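Local structure of NAD-dependent aldehyde dehydrogenase (Burkholderia multivorans, 5UJU) at residues W34-E39 with A160-L165; E39-K44 with M151-G156; D53-F58 with I137-M142; L124-R129 with R252-V257; E396-I401 with A434-P439. The protein probably oxidises aldehydes to carboxylic acids with NAD+ as hydride acceptor, as other members of the aldehyde dehydrogenase family do. One frame throughout, in Å; residues are numbered along the deposited sequence.

Contact 1: W34-E39 with A160-L165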
# COMPACT_ATOMS: atom_id res chain seq x y z
N TRP A 34 14.32 22.21 1.94
CA TRP A 34 13.38 23.09 1.25
C TRP A 34 12.08 23.16 2.05
O TRP A 34 11.64 22.17 2.63
CB TRP A 34 13.08 22.62 -0.18
CG TRP A 34 12.12 23.53 -0.90
CD1 TRP A 34 12.38 24.77 -1.43
CD2 TRP A 34 10.73 23.28 -1.15
NE1 TRP A 34 11.25 25.29 -2.00
CE2 TRP A 34 10.22 24.40 -1.85
CE3 TRP A 34 9.86 22.22 -0.85
CZ2 TRP A 34 8.89 24.48 -2.25
CZ3 TRP A 34 8.54 22.30 -1.26
CH2 TRP A 34 8.07 23.43 -1.96
N SER A 35 11.48 24.36 2.06
CA SER A 35 10.18 24.63 2.68
C SER A 35 9.58 25.89 2.08
O SER A 35 10.22 26.95 2.12
CB SER A 35 10.30 24.80 4.19
OG SER A 35 9.06 25.26 4.72
N PRO A 36 8.36 25.84 1.55
CA PRO A 36 7.72 27.06 1.04
C PRO A 36 7.06 27.89 2.12
O PRO A 36 6.57 28.98 1.81
CB PRO A 36 6.67 26.51 0.07
CG PRO A 36 6.24 25.24 0.73
CD PRO A 36 7.48 24.66 1.39
N PHE A 37 7.02 27.41 3.36
CA PHE A 37 6.32 28.09 4.44
C PHE A 37 7.35 28.55 5.46
O PHE A 37 8.07 27.73 6.04
CB PHE A 37 5.27 27.16 5.06
CG PHE A 37 4.25 26.63 4.06
CD1 PHE A 37 3.40 27.49 3.37
CD2 PHE A 37 4.15 25.26 3.82
CE1 PHE A 37 2.47 27.00 2.45
CE2 PHE A 37 3.21 24.76 2.90
CZ PHE A 37 2.37 25.63 2.22
N ALA A 38 7.44 29.86 5.66
CA ALA A 38 8.45 30.44 6.54
C ALA A 38 8.20 30.00 7.98
O ALA A 38 7.15 30.29 8.55
CB ALA A 38 8.44 31.96 6.43
N GLU A 39 9.18 29.30 8.56
CA GLU A 39 9.00 28.80 9.91
C GLU A 39 9.19 29.88 10.98
O GLU A 39 8.74 29.69 12.11
CB GLU A 39 9.97 27.64 10.17
CG GLU A 39 11.41 28.06 10.17
CD GLU A 39 12.34 26.94 10.59
OE1 GLU A 39 11.89 25.78 10.67
OE2 GLU A 39 13.51 27.24 10.88
N ALA A 160 3.80 21.69 9.97
CA ALA A 160 2.68 20.83 9.63
C ALA A 160 2.24 21.06 8.19
O ALA A 160 1.94 20.11 7.46
CB ALA A 160 1.50 21.06 10.57
N GLN A 161 2.22 22.33 7.78
CA GLN A 161 1.90 22.66 6.40
C GLN A 161 2.93 22.08 5.44
O GLN A 161 2.57 21.59 4.36
CB GLN A 161 1.78 24.18 6.27
CG GLN A 161 0.63 24.75 7.10
CD GLN A 161 0.90 26.14 7.63
OE1 GLN A 161 1.85 26.80 7.22
NE2 GLN A 161 0.06 26.59 8.56
N ASP A 162 4.21 22.09 5.83
CA ASP A 162 5.24 21.38 5.07
C ASP A 162 4.87 19.91 4.86
O ASP A 162 4.95 19.38 3.75
CB ASP A 162 6.60 21.46 5.78
CG ASP A 162 7.26 22.82 5.65
OD1 ASP A 162 6.93 23.58 4.72
OD2 ASP A 162 8.14 23.11 6.50
N ARG A 163 4.49 19.22 5.94
CA ARG A 163 4.18 17.80 5.86
C ARG A 163 2.92 17.55 5.05
O ARG A 163 2.80 16.53 4.37
CB ARG A 163 4.05 17.19 7.27
CG ARG A 163 5.39 17.02 8.02
CD ARG A 163 6.26 15.93 7.38
NE ARG A 163 7.55 15.75 8.07
CZ ARG A 163 8.47 14.84 7.74
NH1 ARG A 163 8.27 14.01 6.71
NH2 ARG A 163 9.60 14.75 8.44
N ALA A 164 1.94 18.45 5.16
CA ALA A 164 0.76 18.36 4.29
C ALA A 164 1.17 18.50 2.83
O ALA A 164 0.78 17.69 1.98
CB ALA A 164 -0.26 19.43 4.68
N LEU A 165 2.00 19.50 2.52
CA LEU A 165 2.42 19.72 1.14
C LEU A 165 3.23 18.55 0.61
O LEU A 165 3.10 18.15 -0.55
CB LEU A 165 3.25 21.00 1.07
CG LEU A 165 3.72 21.34 -0.36
CD1 LEU A 165 2.61 21.94 -1.14
CD2 LEU A 165 4.91 22.27 -0.35
O HOH W 1 8.56 25.33 7.60
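Pro36 and Leu165 meet tip to tip, and the packing of loop 34-39 on helix 158-175 is tight here: Pro36 CG stands 3.4 Å from Leu165 CD2, closer than two carbons usually pack. The same methyl reaches the far end of the indole, with Trp34 CH2 at 3.7 Å. Phe37 extends the tight side. Its ring lies between two aliphatic groups, Pro36 CG over one face and Gln161 CB over the other, the latter a CH-pi contact 4.0 Å from the ring centroid. Leu165 CB and Asp162 OD1 approach the ring at its edge.

The polar side is more loosely arranged and includes a water. Ser35 OG, anti to its backbone N (chi1 171°), faces the carboxylate, 2.7 Å from Asp162 OD1 and 2.9 Å from Asp162 OD2, though the acceptor of its proton is undecided. Water 1 donates to Phe37 O at 2.9 Å; its link to Asp162 OD2 is too short to be trusted. The amide of Gln161 turns elsewhere, to Asn131 and Ser134. Around the contact, Leu165 also packs on Ala24 of helix 18-30 and on Leu124 and Leu127 of helix 97-132, while Ala160 and Ala164 face helix 217-230.

Contact 2: E39-K44 with M151-G156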
# COMPACT_ATOMS: atom_id res chain seq x y z
N GLU A 39 9.18 29.30 8.56
CA GLU A 39 9.00 28.80 9.91
C GLU A 39 9.19 29.88 10.98
O GLU A 39 8.74 29.69 12.11
CB GLU A 39 9.97 27.64 10.17
CG GLU A 39 11.41 28.06 10.17
CD GLU A 39 12.34 26.94 10.59
OE1 GLU A 39 11.89 25.78 10.67
OE2 GLU A 39 13.51 27.24 10.88
N MET A 40 9.84 31.00 10.64
CA MET A 40 9.92 31.99 11.71
C MET A 40 8.69 32.90 11.70
O MET A 40 8.25 33.32 10.62
CB MET A 40 11.17 32.84 11.58
CG MET A 40 12.46 32.04 11.72
SD MET A 40 12.56 31.13 13.28
CE MET A 40 12.56 32.46 14.48
N PRO A 41 8.11 33.19 12.88
CA PRO A 41 6.93 34.08 12.97
C PRO A 41 7.32 35.55 12.82
O PRO A 41 7.05 36.39 13.69
CB PRO A 41 6.38 33.75 14.37
CG PRO A 41 7.61 33.40 15.17
CD PRO A 41 8.54 32.69 14.20
N SER A 42 7.94 35.88 11.69
CA SER A 42 8.56 37.17 11.43
C SER A 42 7.53 38.17 10.92
O SER A 42 6.68 37.82 10.09
CB SER A 42 9.67 37.03 10.40
OG SER A 42 9.12 36.87 9.10
N PRO A 43 7.59 39.43 11.37
CA PRO A 43 6.68 40.44 10.81
C PRO A 43 6.88 40.67 9.32
O PRO A 43 5.92 41.02 8.62
CB PRO A 43 7.02 41.71 11.62
CG PRO A 43 7.77 41.23 12.83
CD PRO A 43 8.49 39.99 12.39
N LYS A 44 8.10 40.45 8.81
CA LYS A 44 8.35 40.59 7.38
C LYS A 44 7.43 39.71 6.56
O LYS A 44 6.86 40.16 5.56
CB LYS A 44 9.82 40.26 7.08
N MET A 151 7.15 26.67 19.47
CA MET A 151 6.91 25.34 18.92
C MET A 151 5.47 25.19 18.42
O MET A 151 5.22 24.53 17.40
CB MET A 151 7.20 24.26 19.96
CG MET A 151 6.83 22.86 19.47
SD MET A 151 7.20 21.55 20.66
CE MET A 151 8.99 21.58 20.60
N ALA A 152 4.52 25.77 19.13
CA ALA A 152 3.14 25.69 18.67
C ALA A 152 3.00 26.31 17.28
O ALA A 152 2.35 25.74 16.40
CB ALA A 152 2.21 26.38 19.67
N PHE A 153 3.68 27.43 17.05
CA PHE A 153 3.67 28.06 15.73
C PHE A 153 4.34 27.17 14.68
O PHE A 153 3.75 26.84 13.65
CB PHE A 153 4.36 29.42 15.80
CG PHE A 153 4.39 30.16 14.49
CD1 PHE A 153 3.32 30.98 14.12
CD2 PHE A 153 5.46 30.02 13.63
CE1 PHE A 153 3.33 31.66 12.91
CE2 PHE A 153 5.48 30.70 12.41
CZ PHE A 153 4.41 31.51 12.05
N GLN A 154 5.59 26.76 14.93
CA GLN A 154 6.32 25.98 13.94
C GLN A 154 5.69 24.61 13.73
O GLN A 154 5.32 24.25 12.61
CB GLN A 154 7.78 25.84 14.36
CG GLN A 154 8.50 27.14 14.50
CD GLN A 154 10.00 26.95 14.52
OE1 GLN A 154 10.50 25.84 14.77
NE2 GLN A 154 10.74 28.02 14.24
N ALA A 155 5.55 23.84 14.81
CA ALA A 155 5.00 22.49 14.67
C ALA A 155 3.53 22.51 14.30
O ALA A 155 3.06 21.62 13.58
CB ALA A 155 5.22 21.71 15.97
N GLY A 156 2.76 23.49 14.77
CA GLY A 156 1.35 23.51 14.43
C GLY A 156 1.06 24.16 13.10
O GLY A 156 0.08 23.81 12.44
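Pro41 on Phe153 is a proline-aromatic CH-pi contact at the surface of the protein, where the loop leading into the short helix 43-46 lies against the C-terminal half of helix 149-156. Pro41 CB sits over the middle of the ring, 3.7 Å from its centroid and only 10° off the ring normal. The CG of Phe153 is anti to the backbone N (chi1 -179°), which carries it outward from the helix on the loop side. An inverse gamma turn centred on Pro41, with a weak bond from Ser42 N to Met40 O, bends the chain where the proline meets the ring.

A second element uses the ring's edge and the next side chain. Glu39 O lies in the ring plane, 3.4 Å from Phe153 CE2, and also accepts a weak, bent hydrogen bond from Gln154 NE2 at 3.4 Å (132°). The Met40 side chain lies beside that of Gln154 and points the same way, its SD 3.7 Å from Gln154 NE2. The carboxylate of Glu39 is bonded outside the contact, to His159 in the same chain and Lys186 of the second subunit, so this loop also takes part in the dimer. Helix 134-145 backs the aromatic group, with Phe135, Ser134 and Ala138 touching Phe153, and Pro158 at the start of helix 158-175 adjoins it.

Contact 3: D53-F58 with I137-M142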
# COMPACT_ATOMS: atom_id res chain seq x y z
N ASP A 53 -3.29 39.96 15.31
CA ASP A 53 -4.50 39.50 14.61
C ASP A 53 -4.75 38.02 14.87
O ASP A 53 -5.90 37.60 15.03
CB ASP A 53 -4.38 39.74 13.11
CG ASP A 53 -4.26 41.21 12.76
OD1 ASP A 53 -4.55 42.07 13.63
OD2 ASP A 53 -3.88 41.50 11.61
N GLY A 54 -3.69 37.22 14.89
CA GLY A 54 -3.86 35.81 15.19
C GLY A 54 -4.42 35.60 16.57
O GLY A 54 -5.34 34.81 16.77
N GLU A 55 -3.86 36.32 17.56
CA GLU A 55 -4.34 36.16 18.93
C GLU A 55 -5.79 36.61 19.06
O GLU A 55 -6.58 35.98 19.78
CB GLU A 55 -3.44 36.91 19.92
CG GLU A 55 -3.82 36.63 21.39
CD GLU A 55 -2.94 37.36 22.43
OE1 GLU A 55 -2.05 38.14 22.03
OE2 GLU A 55 -3.14 37.14 23.65
N ALA A 56 -6.17 37.70 18.38
CA ALA A 56 -7.56 38.12 18.43
C ALA A 56 -8.49 37.06 17.84
O ALA A 56 -9.56 36.79 18.38
CB ALA A 56 -7.75 39.45 17.71
N ALA A 57 -8.07 36.44 16.72
CA ALA A 57 -8.87 35.37 16.13
C ALA A 57 -9.01 34.19 17.08
O ALA A 57 -10.08 33.58 17.19
CB ALA A 57 -8.25 34.91 14.81
N PHE A 58 -7.93 33.85 17.79
CA PHE A 58 -8.01 32.76 18.76
C PHE A 58 -9.01 33.10 19.87
O PHE A 58 -9.86 32.29 20.21
CB PHE A 58 -6.62 32.47 19.34
CG PHE A 58 -6.66 31.66 20.59
CD1 PHE A 58 -6.99 30.32 20.54
CD2 PHE A 58 -6.33 32.23 21.80
CE1 PHE A 58 -7.01 29.56 21.70
CE2 PHE A 58 -6.33 31.47 22.96
CZ PHE A 58 -6.68 30.14 22.90
N ILE A 137 -3.79 29.56 14.35
CA ILE A 137 -3.59 28.14 14.61
C ILE A 137 -2.54 27.92 15.71
O ILE A 137 -2.70 27.04 16.57
CB ILE A 137 -3.20 27.44 13.29
CG1 ILE A 137 -4.40 27.46 12.32
CG2 ILE A 137 -2.74 26.00 13.53
CD1 ILE A 137 -4.07 26.99 10.91
N ALA A 138 -1.49 28.73 15.74
CA ALA A 138 -0.47 28.56 16.78
C ALA A 138 -1.08 28.69 18.17
O ALA A 138 -0.83 27.86 19.06
CB ALA A 138 0.66 29.56 16.59
N TYR A 139 -1.88 29.74 18.39
CA TYR A 139 -2.51 29.91 19.70
C TYR A 139 -3.46 28.76 20.03
O TYR A 139 -3.53 28.33 21.19
CB TYR A 139 -3.24 31.26 19.76
CG TYR A 139 -2.29 32.41 19.97
CD1 TYR A 139 -1.62 32.55 21.17
CD2 TYR A 139 -2.06 33.36 18.97
CE1 TYR A 139 -0.73 33.60 21.39
CE2 TYR A 139 -1.18 34.42 19.18
CZ TYR A 139 -0.52 34.53 20.39
OH TYR A 139 0.36 35.57 20.62
N SER A 140 -4.18 28.24 19.04
CA SER A 140 -5.08 27.13 19.34
C SER A 140 -4.32 25.87 19.71
O SER A 140 -4.81 25.07 20.52
CB SER A 140 -6.00 26.86 18.14
OG SER A 140 -5.30 26.23 17.07
N VAL A 141 -3.14 25.66 19.13
CA VAL A 141 -2.31 24.52 19.49
C VAL A 141 -1.72 24.72 20.88
O VAL A 141 -1.72 23.79 21.71
CB VAL A 141 -1.22 24.32 18.41
CG1 VAL A 141 -0.07 23.43 18.91
CG2 VAL A 141 -1.87 23.73 17.13
N MET A 142 -1.24 25.93 21.17
CA MET A 142 -0.66 26.23 22.48
C MET A 142 -1.65 25.93 23.59
O MET A 142 -1.31 25.26 24.57
CB MET A 142 -0.24 27.70 22.52
CG MET A 142 0.30 28.18 23.87
SD MET A 142 0.81 29.91 23.84
CE MET A 142 1.14 30.16 25.59
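Tyr139 and Phe58 carry most of this helix-helix contact, and the leading interactions are carbon against ring face. Tyr139 CB lies over one face of the Phe58 ring, 4.0 Å from its centroid and 3.5 Å from Phe58 CG. The two side chains cross at about a right angle, so what Phe58 receives is the stem of the tyrosine, not its ring. Further out on the phenylalanine, Tyr139 O stands above the plane near the rim. The tyrosine ring in turn is covered on one face by Glu55: CG is 4.2 Å from the ring centroid, and the carboxylate continues over the hydroxyl end, its plane 23° from that of the ring. Glu55 CG is placed there by being anti to the backbone N (chi1 -174°), and the extended chi2 carries CD onward.

Close approach to the partner backbone is the second kind. Tyr139 CD2 comes within 3.6 Å of Glu55 CA and 4.0 Å of Gly54 C, one turn before Phe58, and the shortest contact puts Glu55 CB 3.4 Å from Tyr139 CE2. The segments 53-58 and 137-142 of helices 50-60 and 134-145 cross at -53°, their axes 8.6 Å apart, in keeping with ridges-into-grooves packing of i, i+4 ridges: Tyr139 touches both Gly54 and Phe58, while Phe58 meets Tyr139 and His143.

Polar bonds do not bridge the two segments. Ser140 OG donates to Ile137 O within its own helix at 2.8 Å, and that carbonyl also takes the helical bond from Val141 N. Tyr139 OH is hydrogen-bonded to Asn51 at the start of the partner helix.

Contact 4: L124-R129 with R252-V257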
# COMPACT_ATOMS: atom_id res chain seq x y z
N LEU A 124 -3.69 22.62 -2.46
CA LEU A 124 -2.62 23.61 -2.35
C LEU A 124 -3.16 24.97 -1.92
O LEU A 124 -2.48 25.71 -1.20
CB LEU A 124 -1.86 23.73 -3.67
CG LEU A 124 -1.20 22.43 -4.13
CD1 LEU A 124 -0.64 22.53 -5.56
CD2 LEU A 124 -0.14 22.00 -3.13
N GLU A 125 -4.37 25.31 -2.37
CA GLU A 125 -4.98 26.56 -1.95
C GLU A 125 -5.34 26.53 -0.47
O GLU A 125 -5.15 27.53 0.24
CB GLU A 125 -6.21 26.85 -2.81
CG GLU A 125 -7.03 28.06 -2.37
CD GLU A 125 -6.30 29.39 -2.52
OE1 GLU A 125 -5.33 29.48 -3.30
OE2 GLU A 125 -6.73 30.36 -1.86
N ILE A 126 -5.88 25.40 0.01
CA ILE A 126 -6.14 25.27 1.44
C ILE A 126 -4.85 25.51 2.23
O ILE A 126 -4.84 26.26 3.21
CB ILE A 126 -6.75 23.90 1.76
CG1 ILE A 126 -8.14 23.74 1.11
CG2 ILE A 126 -6.77 23.66 3.29
CD1 ILE A 126 -8.69 22.32 1.17
N LEU A 127 -3.75 24.89 1.80
CA LEU A 127 -2.46 25.04 2.50
C LEU A 127 -2.00 26.50 2.52
O LEU A 127 -1.47 26.98 3.53
CB LEU A 127 -1.40 24.14 1.86
CG LEU A 127 -1.67 22.65 2.09
CD1 LEU A 127 -0.59 21.77 1.48
CD2 LEU A 127 -1.77 22.42 3.58
N ALA A 128 -2.19 27.22 1.41
CA ALA A 128 -1.83 28.63 1.38
C ALA A 128 -2.61 29.40 2.43
O ALA A 128 -2.04 30.24 3.14
CB ALA A 128 -2.10 29.21 -0.02
N ARG A 129 -3.91 29.11 2.57
CA ARG A 129 -4.72 29.82 3.54
C ARG A 129 -4.39 29.38 4.97
O ARG A 129 -4.45 30.19 5.90
CB ARG A 129 -6.20 29.62 3.24
CG ARG A 129 -6.59 30.08 1.83
CD ARG A 129 -8.09 30.33 1.69
NE ARG A 129 -8.45 30.62 0.31
CZ ARG A 129 -9.69 30.85 -0.11
NH1 ARG A 129 -10.71 30.82 0.75
NH2 ARG A 129 -9.91 31.10 -1.39
N ARG A 252 -12.65 24.36 8.87
CA ARG A 252 -13.33 25.58 8.43
C ARG A 252 -12.68 26.16 7.17
O ARG A 252 -13.36 26.51 6.20
CB ARG A 252 -13.32 26.62 9.56
CG ARG A 252 -14.01 27.97 9.24
CD ARG A 252 -13.52 29.09 10.19
NE ARG A 252 -12.18 29.59 9.86
CZ ARG A 252 -11.31 30.07 10.75
NH1 ARG A 252 -11.62 30.13 12.04
NH2 ARG A 252 -10.12 30.49 10.34
N ILE A 253 -11.35 26.26 7.17
CA ILE A 253 -10.65 26.84 6.04
C ILE A 253 -10.75 25.93 4.82
O ILE A 253 -10.96 26.40 3.69
CB ILE A 253 -9.19 27.14 6.42
CG1 ILE A 253 -9.15 28.27 7.46
CG2 ILE A 253 -8.39 27.54 5.20
CD1 ILE A 253 -7.73 28.58 8.03
N ALA A 254 -10.65 24.61 5.02
CA ALA A 254 -10.84 23.67 3.92
C ALA A 254 -12.21 23.83 3.27
O ALA A 254 -12.32 23.85 2.04
CB ALA A 254 -10.69 22.22 4.41
N ARG A 255 -13.25 23.95 4.09
CA ARG A 255 -14.62 24.08 3.58
C ARG A 255 -14.81 25.38 2.82
O ARG A 255 -15.53 25.42 1.82
CB ARG A 255 -15.60 24.00 4.75
CG ARG A 255 -15.64 22.61 5.40
CD ARG A 255 -16.53 22.61 6.63
NE ARG A 255 -17.92 22.92 6.31
CZ ARG A 255 -18.82 22.01 5.97
NH1 ARG A 255 -18.47 20.73 5.87
NH2 ARG A 255 -20.07 22.36 5.71
N ASP A 256 -14.17 26.46 3.28
CA ASP A 256 -14.17 27.72 2.55
C ASP A 256 -13.67 27.53 1.13
O ASP A 256 -14.30 27.98 0.16
CB ASP A 256 -13.29 28.74 3.27
CG ASP A 256 -13.94 29.32 4.49
OD1 ASP A 256 -15.16 29.12 4.67
OD2 ASP A 256 -13.23 29.99 5.26
N VAL A 257 -12.51 26.90 0.99
CA VAL A 257 -11.89 26.72 -0.32
C VAL A 257 -12.77 25.84 -1.20
O VAL A 257 -13.01 26.15 -2.37
CB VAL A 257 -10.48 26.12 -0.17
CG1 VAL A 257 -9.91 25.80 -1.53
CG2 VAL A 257 -9.57 27.10 0.60
O HOH W 2 -10.62 30.79 3.72
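Arg129, Val257 and Ile126 share this contact, in which segments 124-129 and 252-257 cross at 132° and join the long helix 97-132 to helix 245-260. The latter connects the neighbouring parallel strands 234-238 and 268-270 in a beta-alpha-beta unit, consistent with the Rossmann-like NAD-binding domain of the aldehyde dehydrogenase family.

The arginine shows how one long side chain can serve both an apolar and a polar surface. Its CB packs on Ile253 CG2 at 3.6 Å. CG is anti to the carbonyl carbon (chi1 -58°), and from there the chain runs extended to NE, passing Val257 CG2, which is 3.7 Å from Arg129 CD. That same methyl then lies over one face of the guanidinium, 3.5 Å above its plane and towards the rim. The edge of the group is left to polar partners. Arg129 NE forms a fairly straight salt bridge to Glu125 OE2 (2.8 Å, 162°), one turn earlier on its own helix; OE2 uses its anti lone pair and lies close to the guanidinium plane. NH2 adds only a weak bond to that oxygen and pairs with Glu260.

Next to it, Ile126 packs on the partner helix, its CG1 3.6 Å from Val257 CB and its CD1 3.8 Å from Ala254 CB. At the tip of the arginine the helices are linked through water 2, which accepts from Arg129 NH1 at 3.0 Å and donates to Asp256 OD2 at 3.1 Å.

Contact 5: E396-I401 with A434-P439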
# COMPACT_ATOMS: atom_id res chain seq x y z
N GLU A 396 9.66 28.68 27.84
CA GLU A 396 9.56 28.62 26.39
C GLU A 396 10.16 27.34 25.82
O GLU A 396 9.85 26.98 24.69
CB GLU A 396 10.23 29.85 25.78
CG GLU A 396 9.57 31.17 26.22
CD GLU A 396 8.03 31.18 26.05
OE1 GLU A 396 7.51 30.58 25.09
OE2 GLU A 396 7.34 31.83 26.87
N LEU A 397 10.97 26.64 26.61
CA LEU A 397 11.56 25.37 26.18
C LEU A 397 10.67 24.19 26.55
O LEU A 397 10.38 23.34 25.70
CB LEU A 397 12.96 25.21 26.81
CG LEU A 397 13.64 23.84 26.72
CD1 LEU A 397 13.79 23.38 25.30
CD2 LEU A 397 15.02 23.89 27.39
N ILE A 398 10.22 24.10 27.80
CA ILE A 398 9.53 22.90 28.23
C ILE A 398 8.02 22.96 28.01
O ILE A 398 7.37 21.90 27.96
CB ILE A 398 9.85 22.57 29.70
CG1 ILE A 398 9.26 23.62 30.64
CG2 ILE A 398 11.39 22.49 29.90
CD1 ILE A 398 9.64 23.41 32.11
N GLY A 399 7.45 24.15 27.84
CA GLY A 399 6.02 24.21 27.60
C GLY A 399 5.26 23.69 28.81
O GLY A 399 5.76 23.71 29.95
N ALA A 400 4.06 23.18 28.57
CA ALA A 400 3.19 22.74 29.64
C ALA A 400 2.85 21.27 29.46
O ALA A 400 2.91 20.72 28.35
CB ALA A 400 1.89 23.57 29.68
N ILE A 401 2.50 20.63 30.57
CA ILE A 401 2.13 19.21 30.57
C ILE A 401 0.69 19.07 30.08
O ILE A 401 -0.21 19.75 30.57
CB ILE A 401 2.31 18.63 31.98
CG1 ILE A 401 3.77 18.75 32.44
CG2 ILE A 401 1.83 17.22 32.04
CD1 ILE A 401 4.73 17.89 31.66
N ALA A 434 -0.93 27.41 34.98
CA ALA A 434 -0.34 26.48 34.04
C ALA A 434 0.20 25.25 34.77
O ALA A 434 0.61 25.32 35.93
CB ALA A 434 0.78 27.15 33.25
N ARG A 435 0.18 24.11 34.07
CA ARG A 435 0.67 22.82 34.56
C ARG A 435 2.07 22.61 33.97
O ARG A 435 2.21 22.24 32.80
CB ARG A 435 -0.29 21.70 34.16
CG ARG A 435 0.05 20.32 34.72
CD ARG A 435 -0.72 19.23 33.96
NE ARG A 435 -2.15 19.35 34.16
CZ ARG A 435 -3.03 19.64 33.20
NH1 ARG A 435 -2.63 19.83 31.95
NH2 ARG A 435 -4.32 19.75 33.50
N VAL A 436 3.11 22.86 34.77
CA VAL A 436 4.48 22.83 34.29
C VAL A 436 5.28 21.91 35.21
O VAL A 436 5.25 22.09 36.43
CB VAL A 436 5.12 24.23 34.25
CG1 VAL A 436 6.54 24.19 33.65
CG2 VAL A 436 4.25 25.23 33.49
N ARG A 437 6.02 20.96 34.62
CA ARG A 437 6.83 20.00 35.36
C ARG A 437 8.17 19.79 34.65
O ARG A 437 8.20 19.64 33.42
CB ARG A 437 6.14 18.63 35.46
CG ARG A 437 4.77 18.61 36.07
CD ARG A 437 4.84 18.96 37.54
NE ARG A 437 3.62 18.59 38.26
CZ ARG A 437 2.60 19.42 38.45
NH1 ARG A 437 2.65 20.66 37.97
NH2 ARG A 437 1.53 19.01 39.12
N THR A 438 9.26 19.75 35.42
CA THR A 438 10.60 19.56 34.86
C THR A 438 10.88 18.07 34.66
O THR A 438 10.18 17.22 35.22
CB THR A 438 11.66 20.18 35.78
OG1 THR A 438 11.64 19.55 37.07
CG2 THR A 438 11.39 21.67 35.94
N PRO A 439 11.89 17.72 33.85
CA PRO A 439 12.11 16.30 33.55
C PRO A 439 12.59 15.49 34.75
O PRO A 439 13.32 15.97 35.63
CB PRO A 439 13.18 16.33 32.46
CG PRO A 439 13.05 17.69 31.83
CD PRO A 439 12.69 18.59 32.97
O HOH W 3 6.11 21.44 31.73
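Ile401 N donates to Arg435 O at 2.8 Å in an almost straight bond (168°), and the two residues are joined a second time in the reverse sense, Arg435 NH1 donating a hydrogen bond to Ile401 O at 2.8 Å. One bond is backbone to backbone, while in the other the side chain reaches the carbonyl of the residue whose N-H its own carbonyl accepts from. The arginine manages this by a bend at chi3 (-64°), which turns NE back after the chain has passed Ile401; the carbonyl oxygen then lies at the edge of the guanidinium, only 1° out of its plane. Further bonds, including the salt bridge from Arg435 NE to Asp404, help orient the group.

A water makes a further link between the backbones. Water 3 donates to Gly399 O and accepts from Arg437 N, at 2.9 Å in each case, bridging the two segments. Gly399, with positive phi, is where the chain leaves helix 391-398.

Apolar groups close the rest. Ile401 CB rests 3.7 Å from Arg435 CD, its CG1 reaches Arg437 CG, and Ile398 CD1 touches Val436 CG1 at 3.5 Å, the two side chains crossing at about a right angle. The aliphatic part of the arginine thus packs against the very residue whose carbonyl its tip binds. With Ile401 buried, both its backbone polar atoms are satisfied by this one residue, and the positive guanidinium would be expected to polarise the Ile401 carbonyl, with Asp404 balancing the charge.

Contacts 1 to 4 form a connected helical region, and contact 5 touches none of them. Contacts 1 and 2 share Glu39, their centres 11 Å apart, so one N-terminal loop runs along two successive helices. Contact 2 touches contact 3 through Phe153 CA, 3.5 Å from Ala138 CB, and contact 1 touches contact 4 through Leu165 CD1, 3.4 Å from Leu124 CD2. Contacts 3 and 4 do not touch, but their helices 97-132 and 134-145 are consecutive. The nearest atoms of contact 5 come within about 6 Å of contacts 2 and 3, while its centre is about 33 Å from that of contact 4. Its Ile401 side chain is about 10 Å from the sodium ion at Gly348 and Gly458.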